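Local coordinates for protein 2',5'-phosphodiesterase 12 (Homo sapiens, PDB 4Z0V) that belongs to the endonuclease/exonuclease/phosphatase family, pairing a DNase I-like sandwich of two beta-sheets with a smaller N-terminal domain, at residues V403-P408 with V434-W439; A124-V129 with P321-G326; L371-G376 with L391-I396; D111-Y116 with Q167-G172. All blocks are in the same frame, centred on the assembly; numbering follows the deposited sequence.

Interaction 1: V403-P408 with V434-W439; sequences VEQVIP and VCDLKW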
# COMPACT_ATOMS: atom_id res chain seq x y z
N VAL A 403 -1.28 8.01 -18.67
CA VAL A 403 -2.41 7.42 -17.98
C VAL A 403 -3.34 6.79 -19.01
O VAL A 403 -3.86 7.47 -19.90
CB VAL A 403 -3.15 8.44 -17.07
CG1 VAL A 403 -4.23 7.73 -16.23
CG2 VAL A 403 -2.15 9.14 -16.13
N GLU A 404 -3.59 5.49 -18.84
CA GLU A 404 -4.52 4.73 -19.67
C GLU A 404 -5.93 4.92 -19.11
O GLU A 404 -6.83 5.23 -19.87
CB GLU A 404 -4.11 3.25 -19.73
CG GLU A 404 -5.12 2.35 -20.42
CD GLU A 404 -5.10 2.29 -21.94
OE1 GLU A 404 -4.45 3.14 -22.58
OE2 GLU A 404 -5.76 1.38 -22.48
N GLN A 405 -6.12 4.74 -17.78
CA GLN A 405 -7.42 4.98 -17.13
C GLN A 405 -7.20 5.23 -15.65
O GLN A 405 -6.18 4.79 -15.09
CB GLN A 405 -8.44 3.84 -17.35
CG GLN A 405 -8.07 2.52 -16.72
CD GLN A 405 -9.28 1.67 -16.30
OE1 GLN A 405 -10.46 2.09 -16.35
NE2 GLN A 405 -8.99 0.47 -15.83
N VAL A 406 -8.15 5.94 -15.04
CA VAL A 406 -8.21 6.22 -13.60
C VAL A 406 -9.38 5.42 -13.10
O VAL A 406 -10.49 5.56 -13.64
CB VAL A 406 -8.36 7.74 -13.28
CG1 VAL A 406 -8.53 7.97 -11.77
CG2 VAL A 406 -7.16 8.52 -13.80
N ILE A 407 -9.15 4.57 -12.08
CA ILE A 407 -10.23 3.80 -11.46
C ILE A 407 -10.95 4.81 -10.54
O ILE A 407 -10.31 5.38 -9.64
CB ILE A 407 -9.69 2.56 -10.71
CG1 ILE A 407 -9.15 1.46 -11.67
CG2 ILE A 407 -10.80 1.96 -9.81
CD1 ILE A 407 -7.90 1.74 -12.54
N PRO A 408 -12.23 5.13 -10.81
CA PRO A 408 -12.89 6.19 -10.04
C PRO A 408 -12.95 5.91 -8.56
O PRO A 408 -13.14 4.77 -8.14
CB PRO A 408 -14.31 6.24 -10.62
CG PRO A 408 -14.50 4.95 -11.30
CD PRO A 408 -13.14 4.57 -11.83
N VAL A 434 -6.01 4.11 -7.66
CA VAL A 434 -5.71 3.01 -8.60
C VAL A 434 -5.76 3.58 -10.00
O VAL A 434 -6.74 4.23 -10.36
CB VAL A 434 -6.71 1.83 -8.46
CG1 VAL A 434 -6.25 0.60 -9.28
CG2 VAL A 434 -6.96 1.44 -7.01
N CYS A 435 -4.72 3.33 -10.81
CA CYS A 435 -4.72 3.81 -12.19
C CYS A 435 -3.96 2.86 -13.07
O CYS A 435 -3.03 2.19 -12.60
CB CYS A 435 -4.13 5.21 -12.28
SG CYS A 435 -2.40 5.26 -11.79
N ASP A 436 -4.33 2.79 -14.35
CA ASP A 436 -3.60 1.97 -15.30
C ASP A 436 -2.69 2.90 -16.07
O ASP A 436 -3.17 3.91 -16.59
CB ASP A 436 -4.56 1.24 -16.23
CG ASP A 436 -5.39 0.20 -15.54
OD1 ASP A 436 -5.11 -0.10 -14.36
OD2 ASP A 436 -6.29 -0.36 -16.19
N LEU A 437 -1.38 2.63 -16.03
CA LEU A 437 -0.37 3.43 -16.73
C LEU A 437 0.07 2.71 -17.97
O LEU A 437 0.04 1.49 -18.00
CB LEU A 437 0.83 3.66 -15.81
CG LEU A 437 0.52 4.31 -14.45
CD1 LEU A 437 1.81 4.40 -13.62
CD2 LEU A 437 -0.15 5.68 -14.65
N LYS A 438 0.45 3.43 -19.01
CA LYS A 438 0.94 2.79 -20.23
C LYS A 438 2.35 3.27 -20.52
O LYS A 438 2.64 4.46 -20.33
CB LYS A 438 -0.01 3.08 -21.42
CG LYS A 438 0.28 2.28 -22.69
CD LYS A 438 -0.94 2.28 -23.61
CE LYS A 438 -0.82 1.35 -24.80
NZ LYS A 438 -0.14 2.00 -25.95
N TRP A 439 3.24 2.34 -20.89
CA TRP A 439 4.60 2.67 -21.32
C TRP A 439 4.50 3.46 -22.63
O TRP A 439 3.75 3.05 -23.53
CB TRP A 439 5.43 1.38 -21.54
CG TRP A 439 5.71 0.55 -20.33
CD1 TRP A 439 5.09 -0.61 -19.97
CD2 TRP A 439 6.82 0.69 -19.43
NE1 TRP A 439 5.72 -1.19 -18.90
CE2 TRP A 439 6.80 -0.42 -18.56
CE3 TRP A 439 7.84 1.65 -19.28
CZ2 TRP A 439 7.74 -0.59 -17.54
CZ3 TRP A 439 8.77 1.48 -18.27
CH2 TRP A 439 8.71 0.38 -17.41
O HOH W 1 -8.12 6.20 -8.24
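Gln405 lays its side chain beside that of Asp436, the two pointing the same way. They sit on neighbouring antiparallel strands of one sheet of the DNase I-like sandwich. A classic beta bulge interrupts the pairing here, with Glu404 and Gln405 both facing Asp436. Glu404 N gives a hydrogen bond of 2.8 Å to Asp436 O. Gln405 N gives a longer one of 3.3 Å to the same Asp436 O, and both donors come from one face of its carbonyl plane. Asp436 N answers with a bond of 2.8 Å to Gln405 O. The bulge shifts the register by one residue between Val403–Leu437 and Gln405–Asp436.

Beyond the bulge, Ile407 N bonds to Val434 O at 3.0 Å. The side chains of Ile407 and Val434 cross obliquely, 3.8 Å apart at Ile407 CB and Val434 CB. One water takes the N-H of Val434 and donates to Ile407 O. Asp436 is buried, and its OD1 forms a salt bridge with Arg127, so both carboxylate oxygens are used. With CG between the backbone N and the carbonyl carbon (chi1 66°), the extended chain of Gln405 lies alongside Asp436. Gln405 NE2 also bonds to Tyr116 O. The amide and carboxylate planes are 60° apart, and Gln405 NE2 meets Asp436 OD2 from above the carboxylate plane, 2.8 Å away, while OD2 stays close to the amide plane.

Interaction 2: A124-V129 with P321-G326; sequences ALIRTV and PVIFCG
Arg127 NH1 is gripped by the backbone carbonyls of Lys119, Tyr173 and Asn174, and its residue sits between Ile126 and Thr128, whose side chains meet Ile323 and Cys325 of the facing strand. Arg127 alternates with these two and does not meet that strand itself. The methyl of Thr128 makes the closest contacts across. Thr128 OG1 is beside the backbone N, with chi1 -56°, and CG2 is anti to that N. Thr128 CG2 lies 3.8 Å from Cys325 SG. The same Thr128 CG2 is 4.0 Å from Ile323 CG2, so one methyl group touches two residues of the facing strand. The side chains of Thr128 and Ile323 slide past each other in opposite directions. Thr128 OG1 makes a weak hydrogen bond of 3.4 Å to Ile126 O within its own strand. Toward the N-terminal ends of both strands, Ile126 CD1 meets Ile323 CD1 at 4.3 Å.

Strands 125-129 and 322-326 share no backbone hydrogen bonds. Their axes are 9.0 Å apart at closest approach, and their directions differ by 26°. This is face-to-face packing of two sheets, as in the beta-sandwich of the DNase I-like fold. Every residue that touches is buried, and the interface is largely apolar.

Strand 125-132 runs between strands 177-184 and 433-439 in one sheet. Strand 322-327 runs between 280-287 and 387-397 in the other. Leu437 from the first sheet and Ile394 from the second each touch both Thr128 and Ile323, closing the core around the contact.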
# COMPACT_ATOMS: atom_id res chain seq x y z
N ALA A 124 1.81 -4.02 -21.92
CA ALA A 124 2.07 -2.60 -22.17
C ALA A 124 1.64 -1.72 -21.00
O ALA A 124 2.00 -0.54 -20.98
CB ALA A 124 1.34 -2.15 -23.44
N LEU A 125 0.86 -2.27 -20.04
CA LEU A 125 0.32 -1.49 -18.92
C LEU A 125 0.96 -1.82 -17.58
O LEU A 125 1.54 -2.90 -17.39
CB LEU A 125 -1.21 -1.67 -18.78
CG LEU A 125 -2.08 -1.38 -20.02
CD1 LEU A 125 -3.56 -1.64 -19.70
CD2 LEU A 125 -1.89 0.03 -20.50
N ILE A 126 0.83 -0.87 -16.65
CA ILE A 126 1.24 -1.02 -15.26
C ILE A 126 0.07 -0.55 -14.43
O ILE A 126 -0.14 0.67 -14.32
CB ILE A 126 2.54 -0.26 -14.87
CG1 ILE A 126 3.70 -0.50 -15.87
CG2 ILE A 126 2.94 -0.60 -13.40
CD1 ILE A 126 4.91 0.53 -15.64
N ARG A 127 -0.69 -1.47 -13.85
CA ARG A 127 -1.75 -1.06 -12.93
C ARG A 127 -1.08 -0.72 -11.59
O ARG A 127 -0.49 -1.58 -10.95
CB ARG A 127 -2.83 -2.14 -12.76
CG ARG A 127 -3.92 -1.70 -11.78
CD ARG A 127 -5.13 -2.58 -11.85
NE ARG A 127 -5.85 -2.38 -13.12
CZ ARG A 127 -6.50 -3.33 -13.78
NH1 ARG A 127 -6.57 -4.56 -13.30
NH2 ARG A 127 -7.09 -3.04 -14.94
N THR A 128 -1.27 0.52 -11.13
CA THR A 128 -0.56 1.02 -9.94
C THR A 128 -1.55 1.45 -8.88
O THR A 128 -2.61 2.02 -9.21
CB THR A 128 0.35 2.20 -10.39
OG1 THR A 128 1.21 1.74 -11.43
CG2 THR A 128 1.22 2.72 -9.25
N VAL A 129 -1.27 1.06 -7.62
CA VAL A 129 -2.12 1.39 -6.47
C VAL A 129 -1.31 2.17 -5.46
O VAL A 129 -0.15 1.82 -5.22
CB VAL A 129 -2.67 0.08 -5.81
CG1 VAL A 129 -3.46 0.40 -4.52
CG2 VAL A 129 -3.52 -0.74 -6.79
N PRO A 321 12.82 5.51 -15.86
CA PRO A 321 11.67 6.33 -15.46
C PRO A 321 11.22 6.06 -14.03
O PRO A 321 11.66 5.10 -13.42
CB PRO A 321 10.60 5.96 -16.48
CG PRO A 321 10.92 4.58 -16.88
CD PRO A 321 12.41 4.45 -16.82
N VAL A 322 10.36 6.94 -13.52
CA VAL A 322 9.94 6.91 -12.12
C VAL A 322 8.43 6.90 -11.92
O VAL A 322 7.68 7.53 -12.66
CB VAL A 322 10.55 8.18 -11.41
CG1 VAL A 322 10.02 8.36 -9.98
CG2 VAL A 322 12.08 8.15 -11.41
N ILE A 323 8.00 6.16 -10.88
CA ILE A 323 6.64 6.19 -10.34
C ILE A 323 6.86 6.58 -8.89
O ILE A 323 7.68 5.94 -8.23
CB ILE A 323 5.83 4.88 -10.47
CG1 ILE A 323 5.53 4.54 -11.94
CG2 ILE A 323 4.50 4.97 -9.66
CD1 ILE A 323 5.08 3.09 -12.13
N PHE A 324 6.20 7.62 -8.42
CA PHE A 324 6.35 8.03 -7.02
C PHE A 324 4.98 8.11 -6.35
O PHE A 324 4.20 9.04 -6.57
CB PHE A 324 7.11 9.38 -6.94
CG PHE A 324 7.57 9.89 -5.59
CD1 PHE A 324 7.34 9.15 -4.43
CD2 PHE A 324 8.26 11.09 -5.49
CE1 PHE A 324 7.81 9.61 -3.18
CE2 PHE A 324 8.72 11.55 -4.24
CZ PHE A 324 8.48 10.81 -3.10
N CYS A 325 4.68 7.08 -5.55
CA CYS A 325 3.43 6.96 -4.80
C CYS A 325 3.62 7.52 -3.42
O CYS A 325 4.72 7.51 -2.89
CB CYS A 325 3.03 5.49 -4.71
SG CYS A 325 2.61 4.73 -6.29
N GLY A 326 2.51 7.81 -2.75
CA GLY A 326 2.65 8.15 -1.34
C GLY A 326 1.49 8.87 -0.72
O GLY A 326 0.57 9.30 -1.41

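Interaction 3: L371-G376 with L391-I396; sequences LKSACG and LDYIFI
Lys372 and Ile396 form a hydrogen-bonded antiparallel pair, which lays strand 371-373 on strand 387-397 in one sheet of the DNase I-like sandwich. Lys372 N reaches Ile396 O at 3.1 Å, and Ile396 N reaches Lys372 O at 2.9 Å. Past it, Ala374 N gives a nearly straight bond of 2.8 Å to Ile394 O. Strand 371-373 then ends in a type I beta turn from Ser373 to Gly376.

Ser373 OG closes the turn on Gly376 O at 2.7 Å, alongside the bond from Gly376 N to Ser373 O. Two waters tie the turn to strand 387-397. One water donates to Ser373 OG and accepts from Cys375 N and Ile394 N. A second donates to Gly376 O, at 3.3 Å, and to Asp392 O.

Aromatic contacts line one face of the pair. Ser373 OG lies in the plane of the Tyr393 ring, at its edge, 3.5 Å from Tyr393 CD1. Phe395 CE1 approaches Ser373 CB.

Apolar contacts fill the other face. Ala374 CB sits 3.9 Å from Ile396 CG2 and also touches Ile394 CG2. Ile396 CG1 lies between the backbone N and the carbonyl carbon (chi1 64°), close to Lys372 O. Cys375 SG meets Ile394 CD1.

Helix 335-342 covers the side of Leu371, Ser373 and Phe395, through Tyr337 and Val340. Strand 433-439 of the facing sheet packs on Ala374, Ile394 and Ile396, while strand 322-327 pairs with the other edge of strand 387-397.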
# COMPACT_ATOMS: atom_id res chain seq x y z
N LEU A 371 6.52 15.44 -13.70
CA LEU A 371 5.61 14.58 -12.93
C LEU A 371 4.21 15.04 -13.01
O LEU A 371 3.92 16.22 -12.90
CB LEU A 371 6.04 14.50 -11.46
CG LEU A 371 7.46 13.96 -11.19
CD1 LEU A 371 7.89 14.25 -9.77
CD2 LEU A 371 7.57 12.48 -11.50
N LYS A 372 3.33 14.09 -13.22
CA LYS A 372 1.90 14.35 -13.30
C LYS A 372 1.23 13.52 -12.24
O LYS A 372 1.63 12.37 -12.05
CB LYS A 372 1.39 13.97 -14.70
CG LYS A 372 -0.12 14.05 -14.90
CD LYS A 372 -0.56 13.43 -16.23
CE LYS A 372 -2.07 13.40 -16.32
NZ LYS A 372 -2.53 12.78 -17.59
N SER A 373 0.23 14.07 -11.56
CA SER A 373 -0.58 13.27 -10.63
C SER A 373 -1.47 12.38 -11.51
O SER A 373 -2.38 12.87 -12.21
CB SER A 373 -1.42 14.18 -9.73
OG SER A 373 -2.28 13.35 -8.97
N ALA A 374 -1.18 11.08 -11.55
CA ALA A 374 -1.93 10.15 -12.42
C ALA A 374 -3.44 10.16 -12.14
O ALA A 374 -4.22 10.12 -13.10
CB ALA A 374 -1.37 8.73 -12.27
N CYS A 375 -3.86 10.23 -10.87
CA CYS A 375 -5.30 10.23 -10.59
C CYS A 375 -5.87 11.64 -10.44
O CYS A 375 -6.99 11.81 -9.96
CB CYS A 375 -5.60 9.38 -9.36
SG CYS A 375 -5.03 7.68 -9.54
N GLY A 376 -5.09 12.63 -10.86
CA GLY A 376 -5.49 14.02 -10.85
C GLY A 376 -5.59 14.60 -9.46
O GLY A 376 -4.73 14.35 -8.61
N LEU A 391 -4.78 14.06 -0.18
CA LEU A 391 -3.45 13.99 0.43
C LEU A 391 -2.53 13.01 -0.27
O LEU A 391 -1.31 13.05 -0.04
CB LEU A 391 -3.60 13.52 1.90
CG LEU A 391 -4.45 14.42 2.83
CD1 LEU A 391 -4.52 13.85 4.22
CD2 LEU A 391 -3.97 15.87 2.85
N ASP A 392 -3.10 12.09 -1.05
CA ASP A 392 -2.40 10.97 -1.71
C ASP A 392 -2.26 11.17 -3.18
O ASP A 392 -3.18 11.68 -3.83
CB ASP A 392 -3.19 9.66 -1.47
CG ASP A 392 -3.41 9.38 0.00
OD1 ASP A 392 -2.49 8.84 0.65
OD2 ASP A 392 -4.46 9.81 0.54
N TYR A 393 -1.11 10.74 -3.74
CA TYR A 393 -0.89 10.89 -5.18
C TYR A 393 -0.10 9.73 -5.75
O TYR A 393 0.68 9.10 -5.05
CB TYR A 393 -0.12 12.18 -5.48
CG TYR A 393 -0.76 13.44 -4.93
CD1 TYR A 393 -1.74 14.12 -5.64
CD2 TYR A 393 -0.39 13.94 -3.68
CE1 TYR A 393 -2.37 15.25 -5.11
CE2 TYR A 393 -1.02 15.06 -3.13
CZ TYR A 393 -1.99 15.72 -3.86
OH TYR A 393 -2.62 16.81 -3.31
N ILE A 394 -0.30 9.48 -7.05
CA ILE A 394 0.54 8.57 -7.83
C ILE A 394 1.22 9.50 -8.82
O ILE A 394 0.56 9.91 -9.77
CB ILE A 394 -0.20 7.40 -8.50
CG1 ILE A 394 -0.82 6.45 -7.43
CG2 ILE A 394 0.76 6.62 -9.44
CD1 ILE A 394 -1.91 5.48 -8.03
N PHE A 395 2.46 9.90 -8.57
CA PHE A 395 3.15 10.82 -9.49
C PHE A 395 3.87 10.00 -10.54
O PHE A 395 4.63 9.07 -10.19
CB PHE A 395 4.12 11.73 -8.75
CG PHE A 395 3.45 12.77 -7.88
CD1 PHE A 395 2.66 13.78 -8.44
CD2 PHE A 395 3.67 12.79 -6.51
CE1 PHE A 395 2.05 14.74 -7.63
CE2 PHE A 395 3.09 13.78 -5.70
CZ PHE A 395 2.30 14.75 -6.27
N ILE A 396 3.65 10.34 -11.83
CA ILE A 396 4.27 9.55 -12.90
C ILE A 396 5.19 10.38 -13.75
O ILE A 396 4.93 11.54 -14.00
CB ILE A 396 3.23 8.83 -13.78
CG1 ILE A 396 2.33 9.83 -14.56
CG2 ILE A 396 2.39 7.82 -12.95
CD1 ILE A 396 1.55 9.25 -15.70
O HOH W 2 -2.67 10.74 -8.29
O HOH W 3 -4.43 11.91 -6.48

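Interaction 4: D111-Y116 with Q167-G172; sequences DHRHLY and QKELTG
His114 uses its ring to bridge the short helix 110-113, just before it, and the C-terminal part of helix 159-172, an outer helix of the DNase I-like fold. His114 NE2 donates to Glu169 O at 2.9 Å. The bond falls on a carbonyl lone pair and lies near the ring plane.

The charged side chains are satisfied mostly elsewhere. Asp111 OD1 and Lys168 NZ stand 4.4 Å apart, beyond a salt bridge. A water joins them, donating to Asp111 OD1 at 2.7 Å and accepting from Lys168 NZ at 2.8 Å. Lys168 NZ also bonds to Gly22 O, and Asp111 OD2 takes the N-H of Cys108. Glu169 gives its two carboxylate oxygens to the hydroxyls of Tyr173 and Tyr131. Arg113 donates to Pro408 O and Ala432 O. Within the helix, Thr171 OG1 and Thr171 N both bond to Gln167 O, from opposite faces of its plane.

Gly172 lies against the flat of the histidine ring. A side chain here would point at His114 CE1, and its absence lets the ring come this close. Gly172 CA is 3.7 Å from the centroid of the His114 ring, a CH-pi contact set toward the rim.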
# COMPACT_ATOMS: atom_id res chain seq x y z
N ASP A 111 -16.35 -2.45 -4.23
CA ASP A 111 -17.09 -3.39 -5.10
C ASP A 111 -17.29 -2.83 -6.52
O ASP A 111 -16.99 -3.52 -7.49
CB ASP A 111 -18.44 -3.78 -4.51
CG ASP A 111 -18.38 -4.56 -3.22
OD1 ASP A 111 -17.31 -5.16 -2.93
OD2 ASP A 111 -19.39 -4.58 -2.50
N HIS A 112 -17.76 -1.57 -6.63
CA HIS A 112 -17.96 -0.95 -7.93
C HIS A 112 -16.60 -0.69 -8.62
O HIS A 112 -16.49 -0.82 -9.82
CB HIS A 112 -18.72 0.38 -7.77
CG HIS A 112 -18.95 1.06 -9.08
ND1 HIS A 112 -19.84 0.55 -10.01
CD2 HIS A 112 -18.34 2.15 -9.61
CE1 HIS A 112 -19.78 1.38 -11.05
NE2 HIS A 112 -18.88 2.34 -10.86
N ARG A 113 -15.56 -0.37 -7.83
CA ARG A 113 -14.22 -0.08 -8.35
C ARG A 113 -13.63 -1.30 -9.03
O ARG A 113 -12.96 -1.16 -10.04
CB ARG A 113 -13.32 0.40 -7.20
CG ARG A 113 -13.88 1.64 -6.50
CD ARG A 113 -12.85 2.22 -5.55
NE ARG A 113 -11.88 3.06 -6.27
CZ ARG A 113 -10.78 3.55 -5.72
NH1 ARG A 113 -10.46 3.26 -4.47
NH2 ARG A 113 -10.00 4.36 -6.42
N HIS A 114 -13.96 -2.50 -8.53
CA HIS A 114 -13.47 -3.75 -9.08
C HIS A 114 -14.01 -4.03 -10.49
O HIS A 114 -13.39 -4.79 -11.22
CB HIS A 114 -13.78 -4.91 -8.15
CG HIS A 114 -12.86 -4.96 -6.96
ND1 HIS A 114 -13.17 -5.72 -5.86
CD2 HIS A 114 -11.66 -4.35 -6.75
CE1 HIS A 114 -12.17 -5.56 -5.01
NE2 HIS A 114 -11.24 -4.73 -5.50
N LEU A 115 -15.08 -3.32 -10.91
CA LEU A 115 -15.55 -3.44 -12.30
C LEU A 115 -14.54 -2.84 -13.28
O LEU A 115 -14.62 -3.13 -14.48
CB LEU A 115 -16.91 -2.72 -12.48
CG LEU A 115 -18.08 -3.23 -11.61
CD1 LEU A 115 -19.36 -2.49 -11.96
CD2 LEU A 115 -18.28 -4.75 -11.76
N TYR A 116 -13.63 -1.98 -12.80
CA TYR A 116 -12.58 -1.33 -13.61
C TYR A 116 -11.27 -2.12 -13.60
O TYR A 116 -10.30 -1.70 -14.24
CB TYR A 116 -12.31 0.08 -13.07
CG TYR A 116 -13.45 1.05 -13.31
CD1 TYR A 116 -14.58 1.04 -12.49
CD2 TYR A 116 -13.42 1.95 -14.37
CE1 TYR A 116 -15.66 1.88 -12.74
CE2 TYR A 116 -14.48 2.81 -14.61
CZ TYR A 116 -15.62 2.75 -13.82
OH TYR A 116 -16.65 3.63 -14.04
N GLN A 167 -7.62 -7.20 2.14
CA GLN A 167 -7.21 -8.32 1.31
C GLN A 167 -8.12 -8.45 0.10
O GLN A 167 -7.63 -8.56 -1.02
CB GLN A 167 -7.23 -9.63 2.13
CG GLN A 167 -6.03 -9.75 3.09
CD GLN A 167 -6.12 -11.07 3.85
OE1 GLN A 167 -7.19 -11.62 4.07
NE2 GLN A 167 -4.99 -11.64 4.25
N LYS A 168 -9.44 -8.36 0.31
CA LYS A 168 -10.39 -8.45 -0.80
C LYS A 168 -10.18 -7.27 -1.77
O LYS A 168 -10.13 -7.45 -2.98
CB LYS A 168 -11.83 -8.48 -0.29
CG LYS A 168 -12.82 -8.68 -1.46
CD LYS A 168 -14.26 -8.84 -1.05
CE LYS A 168 -15.14 -9.08 -2.27
NZ LYS A 168 -16.55 -9.33 -1.82
N GLU A 169 -10.02 -6.08 -1.21
CA GLU A 169 -9.83 -4.86 -1.99
C GLU A 169 -8.59 -4.95 -2.88
O GLU A 169 -8.67 -4.76 -4.09
CB GLU A 169 -9.73 -3.64 -1.07
CG GLU A 169 -9.54 -2.39 -1.90
CD GLU A 169 -9.62 -1.11 -1.11
OE1 GLU A 169 -9.51 -0.03 -1.74
OE2 GLU A 169 -9.80 -1.17 0.12
N LEU A 170 -7.42 -5.18 -2.26
CA LEU A 170 -6.19 -5.20 -3.01
C LEU A 170 -6.11 -6.33 -3.97
O LEU A 170 -5.72 -6.09 -5.11
CB LEU A 170 -4.98 -5.24 -2.04
CG LEU A 170 -4.79 -3.94 -1.25
CD1 LEU A 170 -3.58 -4.07 -0.32
CD2 LEU A 170 -4.57 -2.74 -2.22
N THR A 171 -6.50 -7.55 -3.59
CA THR A 171 -6.42 -8.67 -4.55
C THR A 171 -7.38 -8.47 -5.72
O THR A 171 -7.04 -8.82 -6.85
CB THR A 171 -6.65 -10.01 -3.86
OG1 THR A 171 -7.97 -10.04 -3.30
CG2 THR A 171 -5.56 -10.31 -2.77
N GLY A 172 -8.52 -7.84 -5.44
CA GLY A 172 -9.52 -7.51 -6.44
C GLY A 172 -9.07 -6.50 -7.48
O GLY A 172 -9.62 -6.48 -8.59
O HOH W 4 -17.38 -6.87 -0.85

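Interactions 1, 2 and 3 cluster on one side of the chain's centre, with their centres 9 to 11 Å apart. Interaction 1 pairs two strands of one sheet, interaction 3 two strands of the other, and interaction 2 packs the two sheets together. Strand 433-439 neighbours strand 125-132, and strand 322-327 neighbours 387-397. Interaction 4 lies on the outer helices, about 15 Å from interaction 1, 18 Å from interaction 2 and 20 Å from interaction 3, centre to centre. It touches interaction 1 through Arg113 and Tyr116, and interaction 2 through Tyr116 and Leu170. Along the chain, interactions 2 and 4 interleave, then 3 and 1 follow. Interaction 2 joins pieces 192 residues apart, while interactions 1 and 3 join nearer neighbours.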